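Local coordinates for FAD-binding PCMH-type domain-containing protein (Gibberella zeae, PDB 6YJO) that probably oxidises oligosaccharides, using a flavin-adenine dinucleotide that is linked covalently to the protein, at residues Q276-M279 against G280-G283; P303-D307 against L308-I312. All blocks are in the same frame, centred on the assembly; numbering follows the deposited sequence.

Interaction 1 (Q276-M279 against G280-G283); sequences QIYM and GPSG
The ring of Tyr278 reaches forward along the strand to the start of the turn, meeting Gly280 in van der Waals contact: CE1 lies 3.5 Å from the backbone N of Gly280, and OH reaches 3.7 Å from its CA. Having no side chain, Gly280 lets the ring settle this close to the chain. With CG of Tyr278 anti to the backbone N (chi1 163°), the ring runs forward along the turn, and CE1 also comes within 3.9 Å of Gly283 O, approached obliquely. Met279 sends its side chain elsewhere, toward Phe363 and Leu367 of helix 357-371, so successive strand residues serve different neighbours.

Polar contacts complete the turn. The N-H of Gly280 is bonded to Gly283 O (3.0 Å), closing the end of the hairpin. A water accepts from Ser282 N at 3.0 Å and makes a weak, longer bond of 3.4 Å to Tyr278 OH, thereby bridging the tyrosine tip and the bend.

Pro281 and Ser282 occupy the two corner positions with backbone angles near those of a type I turn, while Gly283 has an extended conformation, phi 166°, that glycine adopts readily. Backbone bonds of Tyr278 with Thr285 and Gln276 with Gln287 continue the register. The arrangement is a two-residue beta hairpin joining strands 273-280 and 283-290, neighbours in a seven-stranded antiparallel sheet.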
loop_
_atom_site.group_PDB
_atom_site.type_symbol
_atom_site.label_atom_id
_atom_site.label_comp_id
_atom_site.label_asym_id
_atom_site.label_seq_id
_atom_site.Cartn_x
_atom_site.Cartn_y
_atom_site.Cartn_z
ATOM N N GLN A 276 -8.224 12.709 5.231
ATOM C CA GLN A 276 -7.163 13.086 4.305
ATOM C C GLN A 276 -7.595 14.379 3.620
ATOM O O GLN A 276 -8.753 14.795 3.722
ATOM C CB GLN A 276 -6.879 11.972 3.289
ATOM C CG GLN A 276 -7.774 11.980 2.054
ATOM C CD GLN A 276 -7.524 10.813 1.109
ATOM O OE1 GLN A 276 -8.256 10.627 0.137
ATOM N NE2 GLN A 276 -6.486 10.028 1.380
ATOM N N ILE A 277 -6.653 15.031 2.936
ATOM C CA ILE A 277 -6.963 16.199 2.116
ATOM C C ILE A 277 -6.414 15.981 0.715
ATOM O O ILE A 277 -5.197 15.888 0.528
ATOM C CB ILE A 277 -6.409 17.508 2.709
ATOM C CG1 ILE A 277 -6.760 18.675 1.774
ATOM C CG2 ILE A 277 -4.902 17.429 2.926
ATOM C CD1 ILE A 277 -6.418 20.036 2.319
ATOM N N TYR A 278 -7.314 15.913 -0.262
ATOM C CA TYR A 278 -6.935 15.974 -1.666
ATOM C C TYR A 278 -6.587 17.410 -2.034
ATOM O O TYR A 278 -7.380 18.328 -1.796
ATOM C CB TYR A 278 -8.091 15.462 -2.533
ATOM C CG TYR A 278 -8.011 15.839 -4.000
ATOM C CD1 TYR A 278 -8.384 17.107 -4.436
ATOM C CD2 TYR A 278 -7.595 14.919 -4.952
ATOM C CE1 TYR A 278 -8.317 17.453 -5.769
ATOM C CE2 TYR A 278 -7.530 15.257 -6.289
ATOM C CZ TYR A 278 -7.892 16.526 -6.693
ATOM O OH TYR A 278 -7.827 16.868 -8.025
ATOM N N MET A 279 -5.400 17.612 -2.601
ATOM C CA MET A 279 -5.020 18.895 -3.179
ATOM C C MET A 279 -4.740 18.690 -4.658
ATOM O O MET A 279 -3.883 17.878 -5.024
ATOM C CB MET A 279 -3.796 19.487 -2.486
ATOM C CG MET A 279 -3.875 19.498 -0.975
ATOM S SD MET A 279 -2.498 20.382 -0.212
ATOM C CE MET A 279 -2.713 22.030 -0.880
ATOM N N GLY A 280 -5.460 19.425 -5.500
ATOM C CA GLY A 280 -5.271 19.361 -6.928
ATOM C C GLY A 280 -4.971 20.723 -7.515
ATOM O O GLY A 280 -4.855 21.724 -6.800
ATOM N N PRO A 281 -4.840 20.787 -8.841
ATOM C CA PRO A 281 -4.437 22.051 -9.478
ATOM C C PRO A 281 -5.473 23.158 -9.385
ATOM O O PRO A 281 -5.109 24.327 -9.566
ATOM C CB PRO A 281 -4.194 21.644 -10.937
ATOM C CG PRO A 281 -5.024 20.406 -11.129
ATOM C CD PRO A 281 -4.967 19.689 -9.814
ATOM N N SER A 282 -6.740 22.845 -9.107
ATOM C CA SER A 282 -7.801 23.845 -9.118
ATOM C C SER A 282 -8.570 23.947 -7.807
ATOM O O SER A 282 -9.524 24.730 -7.729
ATOM C CB SER A 282 -8.781 23.556 -10.263
ATOM O OG SER A 282 -8.735 22.191 -10.638
ATOM N N GLY A 283 -8.191 23.199 -6.779
ATOM C CA GLY A 283 -8.882 23.288 -5.510
ATOM C C GLY A 283 -8.517 22.126 -4.613
ATOM O O GLY A 283 -7.744 21.237 -4.983
HETATM O O HOH W 1 -7.928 20.186 -8.552
#

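Interaction 2 (P303-D307 against L308-I312)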
loop_
_atom_site.group_PDB
_atom_site.type_symbol
_atom_site.label_atom_id
_atom_site.label_comp_id
_atom_site.label_asym_id
_atom_site.label_seq_id
_atom_site.Cartn_x
_atom_site.Cartn_y
_atom_site.Cartn_z
ATOM N N PRO A 303 -13.413 22.127 15.926
ATOM C CA PRO A 303 -12.176 22.910 16.092
ATOM C C PRO A 303 -11.435 23.140 14.786
ATOM O O PRO A 303 -10.887 24.230 14.577
ATOM C CB PRO A 303 -11.350 22.067 17.079
ATOM C CG PRO A 303 -12.316 21.083 17.682
ATOM C CD PRO A 303 -13.332 20.828 16.614
ATOM N N LEU A 304 -11.402 22.146 13.895
ATOM C CA LEU A 304 -10.717 22.325 12.617
ATOM C C LEU A 304 -11.501 23.256 11.699
ATOM O O LEU A 304 -10.930 24.171 11.093
ATOM C CB LEU A 304 -10.490 20.968 11.946
ATOM C CG LEU A 304 -10.000 20.988 10.494
ATOM C CD1 LEU A 304 -8.703 21.773 10.356
ATOM C CD2 LEU A 304 -9.820 19.566 9.988
ATOM N N LEU A 305 -12.815 23.038 11.579
ATOM C CA LEU A 305 -13.624 23.910 10.734
ATOM C C LEU A 305 -13.565 25.355 11.210
ATOM O O LEU A 305 -13.689 26.280 10.399
ATOM C CB LEU A 305 -15.076 23.426 10.701
ATOM C CG LEU A 305 -15.374 22.091 10.008
ATOM C CD1 LEU A 305 -16.882 21.898 9.903
ATOM C CD2 LEU A 305 -14.726 21.991 8.628
ATOM N N GLY A 306 -13.380 25.569 12.514
ATOM C CA GLY A 306 -13.205 26.924 13.012
ATOM C C GLY A 306 -11.948 27.577 12.471
ATOM O O GLY A 306 -11.983 28.708 11.979
ATOM N N ASP A 307 -10.816 26.870 12.557
ATOM C CA ASP A 307 -9.578 27.394 11.990
ATOM C C ASP A 307 -9.713 27.604 10.487
ATOM O O ASP A 307 -9.194 28.584 9.939
ATOM C CB ASP A 307 -8.418 26.444 12.291
ATOM C CG ASP A 307 -8.219 26.219 13.777
ATOM O OD1 ASP A 307 -8.635 27.087 14.570
ATOM O OD2 ASP A 307 -7.642 25.174 14.154
ATOM N N LEU A 308 -10.418 26.698 9.805
ATOM C CA LEU A 308 -10.528 26.771 8.354
ATOM C C LEU A 308 -11.530 27.822 7.900
ATOM O O LEU A 308 -11.351 28.415 6.829
ATOM C CB LEU A 308 -10.935 25.411 7.785
ATOM C CG LEU A 308 -9.900 24.286 7.820
ATOM C CD1 LEU A 308 -10.473 23.038 7.161
ATOM C CD2 LEU A 308 -8.611 24.717 7.136
ATOM N N GLY A 309 -12.574 28.070 8.684
ATOM C CA GLY A 309 -13.668 28.902 8.213
ATOM C C GLY A 309 -14.507 28.194 7.173
ATOM O O GLY A 309 -15.000 28.836 6.238
ATOM N N ALA A 310 -14.682 26.882 7.316
ATOM C CA ALA A 310 -15.320 26.050 6.309
ATOM C C ALA A 310 -16.411 25.210 6.959
ATOM O O ALA A 310 -16.549 25.159 8.184
ATOM C CB ALA A 310 -14.292 25.150 5.603
ATOM N N GLN A 311 -17.190 24.546 6.110
ATOM C CA GLN A 311 -18.334 23.758 6.543
ATOM C C GLN A 311 -18.401 22.482 5.718
ATOM O O GLN A 311 -17.898 22.424 4.594
ATOM C CB GLN A 311 -19.640 24.552 6.393
ATOM C CG GLN A 311 -19.653 25.467 5.178
ATOM C CD GLN A 311 -21.046 25.694 4.631
ATOM O OE1 GLN A 311 -21.764 24.743 4.320
ATOM N NE2 GLN A 311 -21.437 26.959 4.505
ATOM N N ILE A 312 -19.028 21.453 6.292
ATOM C CA ILE A 312 -19.226 20.211 5.558
ATOM C C ILE A 312 -19.978 20.498 4.267
ATOM O O ILE A 312 -20.976 21.232 4.249
ATOM C CB ILE A 312 -19.971 19.186 6.429
ATOM C CG1 ILE A 312 -18.966 18.367 7.243
ATOM C CG2 ILE A 312 -20.838 18.263 5.571
ATOM C CD1 ILE A 312 -19.590 17.477 8.292
#
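Leu304 to Gly309 close the last turn of helix 294-308, where Leu308 N is bonded to Leu304 O in helical fashion (2.9 Å) and Gly309 then turns the chain out of the helix with a positive phi of 72°. Leu305 O accepts twice: the helical i+4 bond from Gly309 N at 2.7 Å, with the donor tilted 30° from the carbonyl plane, and, departing from the helical pattern, an i+5 bond from Ala310 N at 3.3 Å, which lies in that plane on a lone pair. A weak second bond from Gly309 N to Gly306 O (3.4 Å), together with the Ala310 bond, gives the Schellman motif.

Two apolar pairs accompany it. Leu305 lies alongside the departing chain: its CD2 is 4.4 Å from Ala310 CB, while its CB sits 3.4 Å from Ala310 O. This joins the last helical turn to the residue just beyond the glycine, the hydrophobic contact commonly found with a Schellman motif. One turn along the helix, Leu304 and Leu308 meet at an oblique crossing, CD1 of Leu304 standing 3.8 Å from CG of Leu308. The first has its CG anti to the backbone N (chi1 170°), which carries CD1 forward to its neighbour.

Outside the turn, Leu304 packs on Met262 and Phe265 of helix 252-268, and Ala310 on Ile246 and Leu248 of strand 242-248. The chemistry implies a helix end closed by its own backbone: Leu305 O takes a further N-H from beyond the helix and Gly306 O a weak bond, while the Leu305 side chain packs against the exit segment.

The turn at 280-283 leads into strand 283-290, then helix 294-308, whose capped end leads on to strand 314-315, at an edge of the same seven-stranded sheet. Each contact marks the end of a regular element and is helped by glycine: a hairpin reversal in interaction 1, a turn out of the helix in interaction 2. The centres of interactions 1 and 2 are 16 Å apart and the nearest atoms of the two about 7 Å. The side chain of Tyr278 in interaction 1 is about 12 Å from the bound FAD and about 11 Å from that of Ser161, an FAD-binding residue, whereas interaction 2 is a surface contact away from the known sites.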